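Argonaute (Methanocaldococcus jannaschii, PDB 5G5S) cleaves single-stranded DNA targets, using short DNA strands as guides, and may defend the cell against invading genetic elements. Local coordinates at residues T300-T312 and D611-F624. Sequence-based numbering, arbitrary orientation.
Sequences TPKELEFMKFNNT and DYRIGSVFGNDGIF
The ring of F306 lies flat against S616, whose CB sits over the ring centre, 3.5 Å from the centroid, in a CH-pi contact. I614 CD1 adds a contact at F306 CD2. With chi1 at -166°, S616 turns OG away from its own N and donates to E305 O at 2.6 Å, tilted 31° from the carbonyl plane. L304 packs on this hydroxyl with CG and CD2. Its CD1 meets the edge of the F618 ring, and CD2 also touches I623 CD1.

M307 and G615 form an antiparallel hydrogen-bonded pair. Just beyond the strands, F309 N donates to R613 O at 2.8 Å. F309 CZ comes to 3.7 Å from G615 CA, where no side chain intervenes. The F309 ring meets the F624 ring obliquely, planes at 47°.

K308 crosses I614, with CE against CG2, and bends at its last two torsions. Its NZ donates to Y612 O at 2.8 Å, almost straight down the carbonyl, and forms a salt bridge with D611 OD1 at 3.1 Å. The other carboxylate oxygen, D611 OD2, bonds to Y10 OH.

L304 and F306 also bond through their backbones to strand 7-12. Strand 302-308 thus lies between that strand and the hairpin 614-625, which reverses in a type I' turn at F618-D621. This sheet extension joins strands 7-12 and 302-308, the latter probably in the linker before the Mid domain, to the RNase H-like PIWI fold of a long argonaute.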
loop_
_atom_site.group_PDB
_atom_site.type_symbol
_atom_site.label_atom_id
_atom_site.label_comp_id
_atom_site.label_asym_id
_atom_site.label_seq_id
_atom_site.Cartn_x
_atom_site.Cartn_y
_atom_site.Cartn_z
ATOM N N THR A 300 -2.961 -10.482 30.417
ATOM C CA THR A 300 -4.209 -10.669 29.667
ATOM C C THR A 300 -4.327 -9.692 28.468
ATOM O O THR A 300 -4.202 -8.481 28.673
ATOM C CB THR A 300 -5.427 -10.543 30.616
ATOM O OG1 THR A 300 -5.065 -10.891 31.958
ATOM C CG2 THR A 300 -6.613 -11.381 30.160
ATOM N N PRO A 301 -4.597 -10.167 27.225
ATOM C CA PRO A 301 -4.773 -9.212 26.113
ATOM C C PRO A 301 -6.120 -8.489 26.220
ATOM O O PRO A 301 -7.047 -9.026 26.824
ATOM C CB PRO A 301 -4.647 -10.084 24.858
ATOM C CG PRO A 301 -5.016 -11.453 25.297
ATOM C CD PRO A 301 -4.803 -11.561 26.784
ATOM N N LYS A 302 -6.209 -7.254 25.708
ATOM C CA LYS A 302 -7.443 -6.471 25.782
ATOM C C LYS A 302 -8.574 -7.087 24.953
ATOM O O LYS A 302 -8.393 -7.413 23.781
ATOM C CB LYS A 302 -7.198 -4.988 25.394
ATOM C CG LYS A 302 -8.418 -4.035 25.463
ATOM C CD LYS A 302 -8.989 -3.852 26.878
ATOM C CE LYS A 302 -10.018 -2.747 26.977
ATOM N NZ LYS A 302 -11.377 -3.195 26.573
ATOM N N GLU A 303 -9.736 -7.252 25.581
ATOM C CA GLU A 303 -10.909 -7.751 24.881
ATOM C C GLU A 303 -11.672 -6.528 24.386
ATOM O O GLU A 303 -11.921 -5.596 25.154
ATOM C CB GLU A 303 -11.766 -8.636 25.786
ATOM C CG GLU A 303 -12.348 -9.826 25.048
ATOM C CD GLU A 303 -12.950 -10.901 25.932
ATOM O OE1 GLU A 303 -13.789 -10.570 26.805
ATOM O OE2 GLU A 303 -12.591 -12.084 25.735
ATOM N N LEU A 304 -12.002 -6.521 23.098
ATOM C CA LEU A 304 -12.660 -5.401 22.451
ATOM C C LEU A 304 -13.916 -5.817 21.694
ATOM O O LEU A 304 -13.922 -6.874 21.062
ATOM C CB LEU A 304 -11.642 -4.770 21.474
ATOM C CG LEU A 304 -11.869 -3.345 21.020
ATOM C CD1 LEU A 304 -11.952 -2.386 22.210
ATOM C CD2 LEU A 304 -10.770 -2.921 20.060
ATOM N N GLU A 305 -14.956 -4.953 21.719
ATOM C CA GLU A 305 -16.222 -5.148 21.008
ATOM C C GLU A 305 -16.078 -4.641 19.561
ATOM O O GLU A 305 -15.631 -3.514 19.342
ATOM C CB GLU A 305 -17.370 -4.424 21.723
ATOM C CG GLU A 305 -17.828 -5.094 23.009
ATOM C CD GLU A 305 -18.954 -4.373 23.724
ATOM O OE1 GLU A 305 -18.806 -3.162 24.014
ATOM O OE2 GLU A 305 -19.980 -5.028 24.020
ATOM N N PHE A 306 -16.457 -5.482 18.584
ATOM C CA PHE A 306 -16.352 -5.190 17.153
ATOM C C PHE A 306 -17.707 -5.179 16.452
ATOM O O PHE A 306 -18.506 -6.099 16.633
ATOM C CB PHE A 306 -15.439 -6.241 16.455
ATOM C CG PHE A 306 -13.946 -6.031 16.575
ATOM C CD1 PHE A 306 -13.279 -6.314 17.762
ATOM C CD2 PHE A 306 -13.199 -5.595 15.488
ATOM C CE1 PHE A 306 -11.895 -6.131 17.867
ATOM C CE2 PHE A 306 -11.817 -5.399 15.598
ATOM C CZ PHE A 306 -11.176 -5.665 16.787
ATOM N N MET A 307 -17.938 -4.162 15.614
ATOM C CA MET A 307 -19.122 -4.084 14.765
ATOM C C MET A 307 -18.835 -5.012 13.555
ATOM O O MET A 307 -17.666 -5.262 13.225
ATOM C CB MET A 307 -19.370 -2.625 14.271
ATOM C CG MET A 307 -18.449 -2.208 13.111
ATOM S SD MET A 307 -18.747 -0.620 12.297
ATOM C CE MET A 307 -20.041 -1.048 11.203
ATOM N N LYS A 308 -19.888 -5.497 12.893
ATOM C CA LYS A 308 -19.735 -6.300 11.685
ATOM C C LYS A 308 -20.266 -5.452 10.534
ATOM O O LYS A 308 -21.333 -4.852 10.664
ATOM C CB LYS A 308 -20.462 -7.651 11.792
ATOM C CG LYS A 308 -19.949 -8.660 10.759
ATOM C CD LYS A 308 -20.169 -10.104 11.188
ATOM C CE LYS A 308 -18.886 -10.835 11.516
ATOM N NZ LYS A 308 -18.108 -11.177 10.299
ATOM N N PHE A 309 -19.501 -5.332 9.441
ATOM C CA PHE A 309 -19.926 -4.513 8.315
ATOM C C PHE A 309 -21.030 -5.175 7.504
ATOM O O PHE A 309 -21.099 -6.399 7.430
ATOM C CB PHE A 309 -18.735 -4.159 7.405
ATOM C CG PHE A 309 -17.547 -3.520 8.082
ATOM C CD1 PHE A 309 -17.697 -2.368 8.847
ATOM C CD2 PHE A 309 -16.266 -4.024 7.894
ATOM C CE1 PHE A 309 -16.596 -1.771 9.460
ATOM C CE2 PHE A 309 -15.161 -3.418 8.493
ATOM C CZ PHE A 309 -15.332 -2.293 9.273
ATOM N N ASN A 310 -21.898 -4.366 6.893
ATOM C CA ASN A 310 -22.953 -4.903 6.038
ATOM C C ASN A 310 -22.360 -5.294 4.705
ATOM O O ASN A 310 -21.424 -4.638 4.231
ATOM C CB ASN A 310 -24.060 -3.871 5.830
ATOM C CG ASN A 310 -24.725 -3.432 7.104
ATOM O OD1 ASN A 310 -25.004 -4.239 8.004
ATOM N ND2 ASN A 310 -24.985 -2.140 7.204
ATOM N N ASN A 311 -22.883 -6.362 4.102
ATOM C CA ASN A 311 -22.422 -6.832 2.803
ATOM C C ASN A 311 -23.153 -5.992 1.759
ATOM O O ASN A 311 -24.204 -6.384 1.250
ATOM C CB ASN A 311 -22.695 -8.333 2.651
ATOM C CG ASN A 311 -22.120 -8.939 1.397
ATOM O OD1 ASN A 311 -21.007 -8.610 0.967
ATOM N ND2 ASN A 311 -22.853 -9.875 0.812
ATOM N N THR A 312 -22.635 -4.784 1.520
ATOM C CA THR A 312 -23.231 -3.794 0.628
ATOM C C THR A 312 -23.432 -4.338 -0.787
ATOM O O THR A 312 -22.522 -4.951 -1.336
ATOM C CB THR A 312 -22.493 -2.454 0.765
ATOM O OG1 THR A 312 -22.616 -2.022 2.124
ATOM C CG2 THR A 312 -23.022 -1.362 -0.173
ATOM N N ASP A 611 -11.800 -14.238 11.916
ATOM C CA ASP A 611 -12.998 -13.545 11.443
ATOM C C ASP A 611 -12.605 -12.237 10.713
ATOM O O ASP A 611 -11.509 -11.707 10.914
ATOM C CB ASP A 611 -13.979 -13.291 12.608
ATOM C CG ASP A 611 -15.379 -12.831 12.214
ATOM O OD1 ASP A 611 -15.773 -13.040 11.035
ATOM O OD2 ASP A 611 -16.080 -12.256 13.081
ATOM N N TYR A 612 -13.487 -11.763 9.834
ATOM C CA TYR A 612 -13.275 -10.613 8.970
ATOM C C TYR A 612 -14.588 -9.867 8.768
ATOM O O TYR A 612 -15.617 -10.328 9.257
ATOM C CB TYR A 612 -12.684 -11.080 7.619
ATOM C CG TYR A 612 -13.602 -11.995 6.828
ATOM C CD1 TYR A 612 -13.677 -13.357 7.111
ATOM C CD2 TYR A 612 -14.392 -11.499 5.794
ATOM C CE1 TYR A 612 -14.548 -14.193 6.416
ATOM C CE2 TYR A 612 -15.265 -12.327 5.089
ATOM C CZ TYR A 612 -15.320 -13.679 5.384
ATOM O OH TYR A 612 -16.144 -14.505 4.653
ATOM N N ARG A 613 -14.561 -8.729 8.019
ATOM C CA ARG A 613 -15.723 -7.861 7.773
ATOM C C ARG A 613 -16.098 -7.235 9.144
ATOM O O ARG A 613 -17.270 -7.007 9.429
ATOM C CB ARG A 613 -16.880 -8.672 7.134
ATOM C CG ARG A 613 -17.972 -7.866 6.449
ATOM C CD ARG A 613 -19.057 -8.789 5.904
ATOM N NE ARG A 613 -20.249 -8.772 6.754
ATOM C CZ ARG A 613 -21.385 -9.415 6.494
ATOM N NH1 ARG A 613 -21.497 -10.166 5.404
ATOM N NH2 ARG A 613 -22.416 -9.315 7.323
ATOM N N ILE A 614 -15.058 -6.943 9.977
ATOM C CA ILE A 614 -15.161 -6.390 11.334
ATOM C C ILE A 614 -14.337 -5.116 11.553
ATOM O O ILE A 614 -13.278 -4.932 10.949
ATOM C CB ILE A 614 -14.917 -7.462 12.451
ATOM C CG1 ILE A 614 -13.515 -8.117 12.335
ATOM C CG2 ILE A 614 -16.047 -8.509 12.486
ATOM C CD1 ILE A 614 -13.009 -8.773 13.619
ATOM N N GLY A 615 -14.838 -4.264 12.440
ATOM C CA GLY A 615 -14.215 -2.995 12.778
ATOM C C GLY A 615 -14.479 -2.563 14.199
ATOM O O GLY A 615 -15.554 -2.829 14.747
ATOM N N SER A 616 -13.488 -1.902 14.815
ATOM C CA SER A 616 -13.603 -1.385 16.180
ATOM C C SER A 616 -12.797 -0.089 16.343
ATOM O O SER A 616 -12.150 0.350 15.390
ATOM C CB SER A 616 -13.194 -2.438 17.203
ATOM O OG SER A 616 -13.596 -2.057 18.505
ATOM N N VAL A 617 -12.913 0.571 17.515
ATOM C CA VAL A 617 -12.223 1.827 17.821
ATOM C C VAL A 617 -11.430 1.642 19.124
ATOM O O VAL A 617 -12.008 1.298 20.152
ATOM C CB VAL A 617 -13.186 3.056 17.877
ATOM C CG1 VAL A 617 -12.464 4.316 18.355
ATOM C CG2 VAL A 617 -13.856 3.310 16.527
ATOM N N PHE A 618 -10.108 1.841 19.072
ATOM C CA PHE A 618 -9.277 1.718 20.263
ATOM C C PHE A 618 -8.512 3.023 20.484
ATOM O O PHE A 618 -7.634 3.373 19.679
ATOM C CB PHE A 618 -8.348 0.497 20.174
ATOM C CG PHE A 618 -7.700 0.123 21.485
ATOM C CD1 PHE A 618 -8.452 -0.418 22.524
ATOM C CD2 PHE A 618 -6.333 0.285 21.673
ATOM C CE1 PHE A 618 -7.850 -0.776 23.733
ATOM C CE2 PHE A 618 -5.733 -0.058 22.886
ATOM C CZ PHE A 618 -6.497 -0.583 23.910
ATOM N N GLY A 619 -8.901 3.744 21.541
ATOM C CA GLY A 619 -8.348 5.044 21.923
ATOM C C GLY A 619 -8.225 6.009 20.761
ATOM O O GLY A 619 -7.121 6.477 20.447
ATOM N N ASN A 620 -9.354 6.269 20.085
ATOM C CA ASN A 620 -9.440 7.123 18.881
ATOM C C ASN A 620 -8.964 6.500 17.551
ATOM O O ASN A 620 -9.167 7.109 16.509
ATOM C CB ASN A 620 -8.905 8.555 19.105
ATOM C CG ASN A 620 -9.527 9.251 20.296
ATOM O OD1 ASN A 620 -8.822 9.764 21.176
ATOM N ND2 ASN A 620 -10.858 9.250 20.379
ATOM N N ASP A 621 -8.361 5.294 17.567
ATOM C CA ASP A 621 -7.932 4.643 16.315
ATOM C C ASP A 621 -8.951 3.620 15.862
ATOM O O ASP A 621 -9.413 2.817 16.661
ATOM C CB ASP A 621 -6.573 3.929 16.455
ATOM C CG ASP A 621 -5.358 4.790 16.732
ATOM O OD1 ASP A 621 -5.364 5.982 16.331
ATOM O OD2 ASP A 621 -4.374 4.257 17.288
ATOM N N GLY A 622 -9.259 3.634 14.576
ATOM C CA GLY A 622 -10.136 2.661 13.957
ATOM C C GLY A 622 -9.323 1.429 13.629
ATOM O O GLY A 622 -8.221 1.537 13.086
ATOM N N ILE A 623 -9.810 0.262 14.047
ATOM C CA ILE A 623 -9.170 -1.026 13.779
ATOM C C ILE A 623 -10.093 -1.722 12.773
ATOM O O ILE A 623 -11.194 -2.155 13.111
ATOM C CB ILE A 623 -8.866 -1.861 15.055
ATOM C CG1 ILE A 623 -8.027 -1.052 16.076
ATOM C CG2 ILE A 623 -8.174 -3.188 14.684
ATOM C CD1 ILE A 623 -7.907 -1.752 17.460
ATOM N N PHE A 624 -9.622 -1.772 11.527
ATOM C CA PHE A 624 -10.310 -2.224 10.327
ATOM C C PHE A 624 -9.771 -3.586 9.843
ATOM O O PHE A 624 -8.590 -3.704 9.520
ATOM C CB PHE A 624 -10.111 -1.092 9.289
ATOM C CG PHE A 624 -10.897 -1.100 8.003
ATOM C CD1 PHE A 624 -12.232 -0.713 7.983
ATOM C CD2 PHE A 624 -10.275 -1.391 6.791
ATOM C CE1 PHE A 624 -12.951 -0.697 6.784
ATOM C CE2 PHE A 624 -10.994 -1.369 5.596
ATOM C CZ PHE A 624 -12.330 -1.040 5.601
#